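Local coordinates for protein putative beta-glucosidase (Bifidobacterium adolescentis, PDB 5WAB) that hydrolyses beta-glucosidic linkages as a glycoside hydrolase family 3 beta-glucosidase, and may also release terminal arabinopyranosyl units from ginsenosides, at residues T497-S507 with E522-Y531; D532-G543 with V648-A656. All coordinates share one frame; numbering follows the deposited sequence.

Contact 1 of 2, residues T497-S507 with E522-Y531; sequences TIPMNINDDPS and EGVFVGYRYY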
loop_
_atom_site.group_PDB
_atom_site.type_symbol
_atom_site.label_atom_id
_atom_site.label_comp_id
_atom_site.label_asym_id
_atom_site.label_seq_id
_atom_site.Cartn_x
_atom_site.Cartn_y
_atom_site.Cartn_z
ATOM N N THR A 497 -1.309 1.718 11.689
ATOM C CA THR A 497 -1.377 1.942 13.127
ATOM C C THR A 497 -0.479 0.950 13.856
ATOM O O THR A 497 -0.467 -0.242 13.535
ATOM C CB THR A 497 -2.813 1.795 13.627
ATOM O OG1 THR A 497 -3.632 2.821 13.053
ATOM C CG2 THR A 497 -2.868 1.883 15.156
ATOM N N ILE A 498 0.267 1.438 14.845
ATOM C CA ILE A 498 1.014 0.550 15.736
ATOM C C ILE A 498 0.241 0.405 17.042
ATOM O O ILE A 498 0.258 1.321 17.877
ATOM C CB ILE A 498 2.430 1.068 16.006
ATOM C CG1 ILE A 498 3.192 1.260 14.701
ATOM C CG2 ILE A 498 3.167 0.090 16.904
ATOM C CD1 ILE A 498 4.633 1.698 14.909
ATOM N N PRO A 499 -0.423 -0.721 17.278
ATOM C CA PRO A 499 -1.276 -0.846 18.462
ATOM C C PRO A 499 -0.471 -1.243 19.693
ATOM O O PRO A 499 0.687 -1.653 19.611
ATOM C CB PRO A 499 -2.257 -1.948 18.063
ATOM C CG PRO A 499 -1.444 -2.824 17.156
ATOM C CD PRO A 499 -0.506 -1.907 16.407
ATOM N N MET A 500 -1.117 -1.107 20.855
ATOM C CA MET A 500 -0.502 -1.588 22.087
ATOM C C MET A 500 -0.482 -3.111 22.144
ATOM O O MET A 500 0.367 -3.694 22.825
ATOM C CB MET A 500 -1.226 -1.016 23.304
ATOM C CG MET A 500 -1.013 0.483 23.526
ATOM S SD MET A 500 0.727 0.942 23.677
ATOM C CE MET A 500 1.170 0.163 25.226
ATOM N N ASN A 501 -1.404 -3.766 21.441
ATOM C CA ASN A 501 -1.585 -5.209 21.493
ATOM C C ASN A 501 -2.477 -5.613 20.328
ATOM O O ASN A 501 -3.439 -4.906 20.014
ATOM C CB ASN A 501 -2.207 -5.641 22.831
ATOM C CG ASN A 501 -2.152 -7.143 23.049
ATOM O OD1 ASN A 501 -2.558 -7.926 22.191
ATOM N ND2 ASN A 501 -1.629 -7.551 24.200
ATOM N N ILE A 502 -2.152 -6.739 19.684
ATOM C CA ILE A 502 -2.957 -7.199 18.549
ATOM C C ILE A 502 -4.391 -7.483 18.974
ATOM O O ILE A 502 -5.317 -7.406 18.157
ATOM C CB ILE A 502 -2.316 -8.439 17.893
ATOM C CG1 ILE A 502 -3.036 -8.802 16.588
ATOM C CG2 ILE A 502 -2.333 -9.627 18.851
ATOM C CD1 ILE A 502 -3.048 -7.699 15.550
ATOM N N ASN A 503 -4.608 -7.800 20.251
ATOM C CA ASN A 503 -5.960 -8.060 20.730
ATOM C C ASN A 503 -6.796 -6.796 20.859
ATOM O O ASN A 503 -7.968 -6.888 21.237
ATOM C CB ASN A 503 -5.912 -8.794 22.069
ATOM C CG ASN A 503 -5.434 -10.219 21.926
ATOM O OD1 ASN A 503 -5.387 -10.756 20.820
ATOM N ND2 ASN A 503 -5.078 -10.841 23.038
ATOM N N ASP A 504 -6.227 -5.625 20.580
ATOM C CA ASP A 504 -7.026 -4.411 20.490
ATOM C C ASP A 504 -7.674 -4.252 19.123
ATOM O O ASP A 504 -8.674 -3.536 19.005
ATOM C CB ASP A 504 -6.166 -3.186 20.805
ATOM C CG ASP A 504 -5.580 -3.227 22.207
ATOM O OD1 ASP A 504 -6.179 -3.876 23.092
ATOM O OD2 ASP A 504 -4.512 -2.615 22.417
ATOM N N ASP A 505 -7.122 -4.900 18.099
ATOM C CA ASP A 505 -7.640 -4.778 16.739
ATOM C C ASP A 505 -9.038 -5.375 16.652
ATOM O O ASP A 505 -9.239 -6.532 17.041
ATOM C CB ASP A 505 -6.712 -5.484 15.750
ATOM C CG ASP A 505 -6.977 -5.087 14.306
ATOM O OD1 ASP A 505 -8.137 -5.188 13.853
ATOM O OD2 ASP A 505 -6.008 -4.690 13.619
ATOM N N PRO A 506 -10.022 -4.636 16.130
ATOM C CA PRO A 506 -11.397 -5.153 16.101
ATOM C C PRO A 506 -11.586 -6.325 15.155
ATOM O O PRO A 506 -12.654 -6.953 15.187
ATOM C CB PRO A 506 -12.214 -3.939 15.645
ATOM C CG PRO A 506 -11.254 -3.138 14.848
ATOM C CD PRO A 506 -9.922 -3.298 15.525
ATOM N N SER A 507 -10.590 -6.640 14.325
ATOM C CA SER A 507 -10.643 -7.779 13.419
ATOM C C SER A 507 -10.103 -9.063 14.038
ATOM O O SER A 507 -10.345 -10.148 13.492
ATOM C CB SER A 507 -9.835 -7.485 12.158
ATOM O OG SER A 507 -8.448 -7.441 12.466
ATOM N N GLU A 522 -16.086 -6.417 11.824
ATOM C CA GLU A 522 -15.779 -5.052 12.233
ATOM C C GLU A 522 -16.347 -4.011 11.276
ATOM O O GLU A 522 -16.399 -2.829 11.637
ATOM C CB GLU A 522 -14.264 -4.878 12.365
ATOM C CG GLU A 522 -13.511 -4.883 11.042
ATOM C CD GLU A 522 -13.261 -6.280 10.512
ATOM O OE1 GLU A 522 -13.516 -7.258 11.250
ATOM O OE2 GLU A 522 -12.808 -6.399 9.356
ATOM N N GLY A 523 -16.774 -4.423 10.081
ATOM C CA GLY A 523 -17.405 -3.498 9.147
ATOM C C GLY A 523 -16.426 -2.460 8.646
ATOM O O GLY A 523 -15.294 -2.780 8.270
ATOM N N VAL A 524 -16.838 -1.191 8.659
ATOM C CA VAL A 524 -15.934 -0.145 8.187
ATOM C C VAL A 524 -14.925 0.271 9.242
ATOM O O VAL A 524 -14.024 1.060 8.937
ATOM C CB VAL A 524 -16.689 1.105 7.690
ATOM C CG1 VAL A 524 -17.568 0.755 6.480
ATOM C CG2 VAL A 524 -17.513 1.727 8.811
ATOM N N PHE A 525 -15.027 -0.259 10.466
ATOM C CA PHE A 525 -14.156 0.163 11.566
ATOM C C PHE A 525 -12.881 -0.674 11.550
ATOM O O PHE A 525 -12.679 -1.597 12.340
ATOM C CB PHE A 525 -14.895 0.079 12.897
ATOM C CG PHE A 525 -16.048 1.040 12.998
ATOM C CD1 PHE A 525 -15.834 2.361 13.369
ATOM C CD2 PHE A 525 -17.338 0.639 12.683
ATOM C CE1 PHE A 525 -16.891 3.255 13.450
ATOM C CE2 PHE A 525 -18.400 1.529 12.765
ATOM C CZ PHE A 525 -18.177 2.835 13.147
ATOM N N VAL A 526 -11.993 -0.311 10.630
ATOM C CA VAL A 526 -10.721 -0.987 10.417
ATOM C C VAL A 526 -9.605 -0.042 10.828
ATOM O O VAL A 526 -9.606 1.134 10.441
ATOM C CB VAL A 526 -10.566 -1.419 8.949
ATOM C CG1 VAL A 526 -9.198 -2.035 8.716
ATOM C CG2 VAL A 526 -11.672 -2.395 8.574
ATOM N N GLY A 527 -8.661 -0.551 11.616
ATOM C CA GLY A 527 -7.510 0.257 11.984
ATOM C C GLY A 527 -7.910 1.461 12.811
ATOM O O GLY A 527 -8.756 1.378 13.710
ATOM N N TYR A 528 -7.326 2.616 12.475
ATOM C CA TYR A 528 -7.584 3.824 13.254
ATOM C C TYR A 528 -9.044 4.245 13.196
ATOM O O TYR A 528 -9.505 4.960 14.093
ATOM C CB TYR A 528 -6.702 4.979 12.770
ATOM C CG TYR A 528 -7.178 5.600 11.484
ATOM C CD1 TYR A 528 -6.878 5.019 10.260
ATOM C CD2 TYR A 528 -7.929 6.770 11.489
ATOM C CE1 TYR A 528 -7.315 5.583 9.075
ATOM C CE2 TYR A 528 -8.372 7.342 10.306
ATOM C CZ TYR A 528 -8.063 6.739 9.103
ATOM O OH TYR A 528 -8.495 7.296 7.921
ATOM N N ARG A 529 -9.785 3.805 12.178
ATOM C CA ARG A 529 -11.213 4.089 12.141
ATOM C C ARG A 529 -11.911 3.560 13.386
ATOM O O ARG A 529 -12.867 4.175 13.869
ATOM C CB ARG A 529 -11.831 3.478 10.886
ATOM C CG ARG A 529 -11.540 4.249 9.630
ATOM C CD ARG A 529 -11.969 3.476 8.385
ATOM N NE ARG A 529 -12.075 4.351 7.225
ATOM C CZ ARG A 529 -11.038 4.770 6.506
ATOM N NH1 ARG A 529 -9.807 4.398 6.824
ATOM N NH2 ARG A 529 -11.235 5.568 5.469
ATOM N N TYR A 530 -11.442 2.435 13.923
ATOM C CA TYR A 530 -11.986 1.923 15.173
ATOM C C TYR A 530 -11.340 2.607 16.376
ATOM O O TYR A 530 -12.032 3.001 17.323
ATOM C CB TYR A 530 -11.782 0.408 15.258
ATOM C CG TYR A 530 -12.099 -0.154 16.621
ATOM C CD1 TYR A 530 -13.409 -0.411 16.996
ATOM C CD2 TYR A 530 -11.093 -0.395 17.549
ATOM C CE1 TYR A 530 -13.710 -0.915 18.246
ATOM C CE2 TYR A 530 -11.387 -0.891 18.808
ATOM C CZ TYR A 530 -12.694 -1.149 19.147
ATOM O OH TYR A 530 -12.992 -1.647 20.391
ATOM N N TYR A 531 -10.008 2.736 16.361
ATOM C CA TYR A 531 -9.296 3.264 17.521
ATOM C C TYR A 531 -9.733 4.687 17.839
ATOM O O TYR A 531 -9.985 5.023 19.001
ATOM C CB TYR A 531 -7.788 3.221 17.270
ATOM C CG TYR A 531 -7.192 1.831 17.188
ATOM C CD1 TYR A 531 -7.367 0.902 18.212
ATOM C CD2 TYR A 531 -6.475 1.437 16.064
ATOM C CE1 TYR A 531 -6.820 -0.373 18.121
ATOM C CE2 TYR A 531 -5.934 0.175 15.963
ATOM C CZ TYR A 531 -6.105 -0.724 16.988
ATOM O OH TYR A 531 -5.555 -1.977 16.857
HETATM O O HOH W 1 -8.999 -3.344 11.992
#

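Contact 2 of 2, residues D532-G543 with V648-A656; sequences DTYDKAVDYPFG and VGTSSRDIA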
loop_
_atom_site.group_PDB
_atom_site.type_symbol
_atom_site.label_atom_id
_atom_site.label_comp_id
_atom_site.label_asym_id
_atom_site.label_seq_id
_atom_site.Cartn_x
_atom_site.Cartn_y
_atom_site.Cartn_z
ATOM N N ASP A 532 -9.849 5.534 16.817
ATOM C CA ASP A 532 -10.178 6.935 17.045
ATOM C C ASP A 532 -11.646 7.142 17.387
ATOM O O ASP A 532 -12.006 8.201 17.906
ATOM C CB ASP A 532 -9.792 7.765 15.818
ATOM C CG ASP A 532 -8.300 7.673 15.494
ATOM O OD1 ASP A 532 -7.536 7.075 16.289
ATOM O OD2 ASP A 532 -7.892 8.194 14.437
ATOM N N THR A 533 -12.499 6.165 17.106
ATOM C CA THR A 533 -13.920 6.290 17.400
ATOM C C THR A 533 -14.270 5.847 18.812
ATOM O O THR A 533 -15.165 6.434 19.434
ATOM C CB THR A 533 -14.727 5.476 16.389
ATOM O OG1 THR A 533 -14.337 5.861 15.067
ATOM C CG2 THR A 533 -16.222 5.705 16.575
ATOM N N TYR A 534 -13.580 4.830 19.337
ATOM C CA TYR A 534 -13.886 4.276 20.649
ATOM C C TYR A 534 -12.828 4.629 21.691
ATOM O O TYR A 534 -12.746 3.971 22.732
ATOM C CB TYR A 534 -14.064 2.763 20.539
ATOM C CG TYR A 534 -15.271 2.405 19.712
ATOM C CD1 TYR A 534 -15.179 2.303 18.334
ATOM C CD2 TYR A 534 -16.513 2.213 20.303
ATOM C CE1 TYR A 534 -16.283 2.001 17.565
ATOM C CE2 TYR A 534 -17.623 1.905 19.542
ATOM C CZ TYR A 534 -17.503 1.803 18.173
ATOM O OH TYR A 534 -18.603 1.498 17.405
ATOM N N ASP A 535 -12.031 5.668 21.429
ATOM C CA ASP A 535 -11.114 6.252 22.410
ATOM C C ASP A 535 -10.159 5.201 22.980
ATOM O O ASP A 535 -10.020 5.043 24.195
ATOM C CB ASP A 535 -11.888 6.951 23.529
ATOM C CG ASP A 535 -11.013 7.878 24.333
ATOM O OD1 ASP A 535 -9.975 8.307 23.782
ATOM O OD2 ASP A 535 -11.342 8.160 25.509
ATOM N N LYS A 536 -9.506 4.469 22.087
ATOM C CA LYS A 536 -8.588 3.408 22.468
ATOM C C LYS A 536 -7.154 3.895 22.331
ATOM O O LYS A 536 -6.813 4.597 21.375
ATOM C CB LYS A 536 -8.799 2.170 21.594
ATOM C CG LYS A 536 -10.216 1.616 21.605
ATOM C CD LYS A 536 -10.623 1.114 22.979
ATOM C CE LYS A 536 -12.035 0.526 22.968
ATOM N NZ LYS A 536 -12.477 0.108 24.336
ATOM N N ALA A 537 -6.316 3.523 23.291
ATOM C CA ALA A 537 -4.905 3.856 23.199
ATOM C C ALA A 537 -4.223 3.018 22.125
ATOM O O ALA A 537 -4.588 1.868 21.870
ATOM C CB ALA A 537 -4.210 3.644 24.542
ATOM N N VAL A 538 -3.238 3.628 21.471
ATOM C CA VAL A 538 -2.362 2.947 20.532
ATOM C C VAL A 538 -0.935 3.342 20.873
ATOM O O VAL A 538 -0.688 4.317 21.585
ATOM C CB VAL A 538 -2.682 3.291 19.063
ATOM C CG1 VAL A 538 -4.058 2.772 18.686
ATOM C CG2 VAL A 538 -2.596 4.798 18.854
ATOM N N ASP A 539 0.014 2.562 20.361
ATOM C CA ASP A 539 1.414 2.895 20.590
ATOM C C ASP A 539 1.820 4.101 19.750
ATOM O O ASP A 539 2.312 5.103 20.280
ATOM C CB ASP A 539 2.300 1.688 20.288
ATOM C CG ASP A 539 3.629 1.747 21.009
ATOM O OD1 ASP A 539 3.811 2.644 21.859
ATOM O OD2 ASP A 539 4.494 0.895 20.723
ATOM N N TYR A 540 1.604 4.030 18.435
ATOM C CA TYR A 540 1.865 5.158 17.557
ATOM C C TYR A 540 0.725 5.254 16.546
ATOM O O TYR A 540 0.387 4.246 15.893
ATOM C CB TYR A 540 3.221 5.013 16.861
ATOM C CG TYR A 540 4.373 4.936 17.844
ATOM C CD1 TYR A 540 4.998 6.087 18.310
ATOM C CD2 TYR A 540 4.816 3.708 18.330
ATOM C CE1 TYR A 540 6.044 6.018 19.225
ATOM C CE2 TYR A 540 5.858 3.629 19.240
ATOM C CZ TYR A 540 6.468 4.786 19.685
ATOM O OH TYR A 540 7.505 4.709 20.590
ATOM N N PRO A 541 0.105 6.423 16.405
ATOM C CA PRO A 541 -1.107 6.529 15.590
ATOM C C PRO A 541 -0.808 6.632 14.101
ATOM O O PRO A 541 0.298 6.959 13.667
ATOM C CB PRO A 541 -1.756 7.820 16.097
ATOM C CG PRO A 541 -0.592 8.661 16.510
ATOM C CD PRO A 541 0.447 7.702 17.055
ATOM N N PHE A 542 -1.842 6.338 13.321
ATOM C CA PHE A 542 -1.785 6.496 11.878
ATOM C C PHE A 542 -1.391 7.926 11.517
ATOM O O PHE A 542 -1.915 8.888 12.087
ATOM C CB PHE A 542 -3.147 6.133 11.285
ATOM C CG PHE A 542 -3.265 6.389 9.814
ATOM C CD1 PHE A 542 -2.803 5.461 8.898
ATOM C CD2 PHE A 542 -3.861 7.551 9.351
ATOM C CE1 PHE A 542 -2.917 5.695 7.543
ATOM C CE2 PHE A 542 -3.978 7.792 8.004
ATOM C CZ PHE A 542 -3.508 6.862 7.095
ATOM N N GLY A 543 -0.458 8.060 10.578
ATOM C CA GLY A 543 0.014 9.364 10.154
ATOM C C GLY A 543 1.027 10.026 11.068
ATOM O O GLY A 543 1.313 11.214 10.884
ATOM N N VAL A 648 -7.272 19.673 10.392
ATOM C CA VAL A 648 -5.992 19.866 9.722
ATOM C C VAL A 648 -4.892 19.612 10.740
ATOM O O VAL A 648 -4.928 20.153 11.851
ATOM C CB VAL A 648 -5.870 21.278 9.118
ATOM C CG1 VAL A 648 -4.549 21.428 8.382
ATOM C CG2 VAL A 648 -7.040 21.563 8.195
ATOM N N GLY A 649 -3.933 18.780 10.373
ATOM C CA GLY A 649 -2.865 18.455 11.290
ATOM C C GLY A 649 -1.745 17.701 10.617
ATOM O O GLY A 649 -1.629 17.683 9.390
ATOM N N THR A 650 -0.902 17.090 11.447
ATOM C CA THR A 650 0.241 16.327 10.963
ATOM C C THR A 650 0.164 14.866 11.381
ATOM O O THR A 650 1.139 14.125 11.206
ATOM C CB THR A 650 1.541 16.964 11.455
ATOM O OG1 THR A 650 1.506 17.081 12.879
ATOM C CG2 THR A 650 1.689 18.351 10.854
ATOM N N SER A 651 -0.983 14.434 11.896
ATOM C CA SER A 651 -1.214 13.099 12.425
ATOM C C SER A 651 -2.705 12.958 12.694
ATOM O O SER A 651 -3.404 13.952 12.899
ATOM C CB SER A 651 -0.399 12.860 13.700
ATOM O OG SER A 651 -0.730 11.637 14.324
ATOM N N SER A 652 -3.172 11.706 12.741
ATOM C CA SER A 652 -4.559 11.443 13.113
ATOM C C SER A 652 -4.856 11.822 14.558
ATOM O O SER A 652 -6.030 11.931 14.927
ATOM C CB SER A 652 -4.896 9.970 12.880
ATOM O OG SER A 652 -4.094 9.133 13.695
ATOM N N ARG A 653 -3.825 12.017 15.382
ATOM C CA ARG A 653 -3.988 12.466 16.761
ATOM C C ARG A 653 -3.114 13.687 17.043
ATOM O O ARG A 653 -2.720 13.927 18.186
ATOM C CB ARG A 653 -3.682 11.331 17.738
ATOM C CG ARG A 653 -4.550 10.098 17.508
ATOM C CD ARG A 653 -4.405 9.083 18.610
ATOM N NE ARG A 653 -5.258 7.924 18.376
ATOM C CZ ARG A 653 -5.543 7.006 19.295
ATOM N NH1 ARG A 653 -5.049 7.108 20.521
ATOM N NH2 ARG A 653 -6.333 5.988 18.989
ATOM N N ASP A 654 -2.788 14.458 15.995
ATOM C CA ASP A 654 -2.061 15.729 16.084
ATOM C C ASP A 654 -2.792 16.708 15.170
ATOM O O ASP A 654 -2.350 16.994 14.057
ATOM C CB ASP A 654 -0.592 15.596 15.679
ATOM C CG ASP A 654 0.256 14.944 16.747
ATOM O OD1 ASP A 654 0.494 15.596 17.786
ATOM O OD2 ASP A 654 0.685 13.785 16.551
ATOM N N ILE A 655 -3.911 17.228 15.648
ATOM C CA ILE A 655 -4.716 18.163 14.875
ATOM C C ILE A 655 -4.316 19.576 15.265
ATOM O O ILE A 655 -4.285 19.922 16.452
ATOM C CB ILE A 655 -6.216 17.927 15.109
ATOM C CG1 ILE A 655 -6.586 16.482 14.756
ATOM C CG2 ILE A 655 -7.037 18.926 14.309
ATOM C CD1 ILE A 655 -6.199 16.080 13.348
ATOM N N ALA A 656 -3.983 20.389 14.266
ATOM C CA ALA A 656 -3.551 21.752 14.532
ATOM C C ALA A 656 -4.718 22.723 14.563
ATOM O O ALA A 656 -4.733 23.644 15.384
ATOM C CB ALA A 656 -2.526 22.196 13.485
HETATM O O HOH W 2 -5.009 6.902 15.148
#

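Contact 1 of 2, residues T497-S507 with E522-Y531
Pro506 lays its ring over one face of Tyr530, with CB 4.0 Å from the centroid of the Tyr530 ring and only 14° off the ring normal, a CH-pi contact. Its CG meets Tyr530 CG at 3.6 Å, and a proline suits the place because its rigid, puckered ring turns C-H groups of CB and CG to the aromatic face. Tyr530 presents that face by carrying CG anti to its backbone N (chi1 170°), which swings the ring out from the short helix 528-531. With an alanine here, Pro506 would probably lose the aromatic surface beneath its ring, leaving a gap beside the loop.

Tyr531 reaches across the rest of the loop from the next position. Thr497 CG2 lies 3.6 Å from Tyr531 CE2, while the hydroxyl end lodges between Pro499 and Asp505, Tyr531 OH being 3.5 Å from Pro499 CB. No direct hydrogen bond joins the two segments. Instead a water donates to Asp505 OD1 and accepts from Gly527 N, just before the helix starts. The same OD1 closes an Asx turn by taking Ser507 N at 2.9 Å, and it also accepts from Ser507 OG, so that three donors converge on this one oxygen. Gly527 has positive phi (64°), a backbone shape that glycine adopts easily.

At the far end Glu522 bends at chi2, its OE1 lying 3.6 Å from Ser507 CA, and its OE2 forms a salt bridge with Arg114. Glu522 and Val524 pack against helix 173-180, whereas Tyr528, the first residue of helix 528-531, stacks on Phe542, and the backbone of Ile498 bonds to that of Tyr540.

Contact 2 of 2, residues D532-G543 with V648-A656
Part of the junction between the family 3 C-terminal domain and the fibronectin type III-like domain is made here, where a type I turn, Ser651 to Asp654, meets the loop after helix 528-531. Arg653 reaches out from the turn, its chain extended from CG to NE, which suits a residue that must carry charge well beyond the backbone. NE and NH2 grip Asp532 side-on, both on OD1, with Arg653 NH2 3.1 Å from Asp532 OD1 in a salt bridge; the carboxylate and guanidinium planes stand 62° apart. NH1 and NH2 meet the Lys536 carbonyl end-on, NH2 to Lys536 O being the shorter bond at 2.8 Å. Val538 CG2 sits over the centre of the guanidinium face, 3.7 Å from Arg653 CZ, so the N-H edge is hydrogen-bonded while the flat face packs on a methyl.

Ser652 holds Phe542 O with two donors. Its OG, 2.7 Å from Phe542 O, lies on a carbonyl lone pair, and its backbone N adds a second bond of 3.2 Å to Phe542 O. A water bridges Ser652 OG and Asp532 OD1, while Asp532 OD2 takes a hydrogen bond from His600. Ser651 OG accepts from Arg653 N, an ST turn that steadies the base of the arginine.

Phe542 and Ser652 both touch Tyr587 of strand 580-590, Arg653 packs on Tyr531 of helix 528-531, and the turn leads into edge strand 654-663 of the antiparallel sheet.

Contact 1 is buried and lies within the C-terminal domain, whereas contact 2, about 13 Å away between centres, is only partly buried and crosses to the fibronectin-like domain. Their chemistry follows: each has a bridging water, but proline and tyrosine rings do the rest of the work in 497-507 with 522-531, while only contact 2 adds direct bonds across its segments, a salt bridge and several hydrogen bonds joining 532-543 to 648-656. The two share elements, since 532-543 directly continues the chain from helix 528-531, and Lys536 N probably bonds to Tyr531 O. Tyr531 thus packs on the loop of contact 1 and also touches Val538 of contact 2.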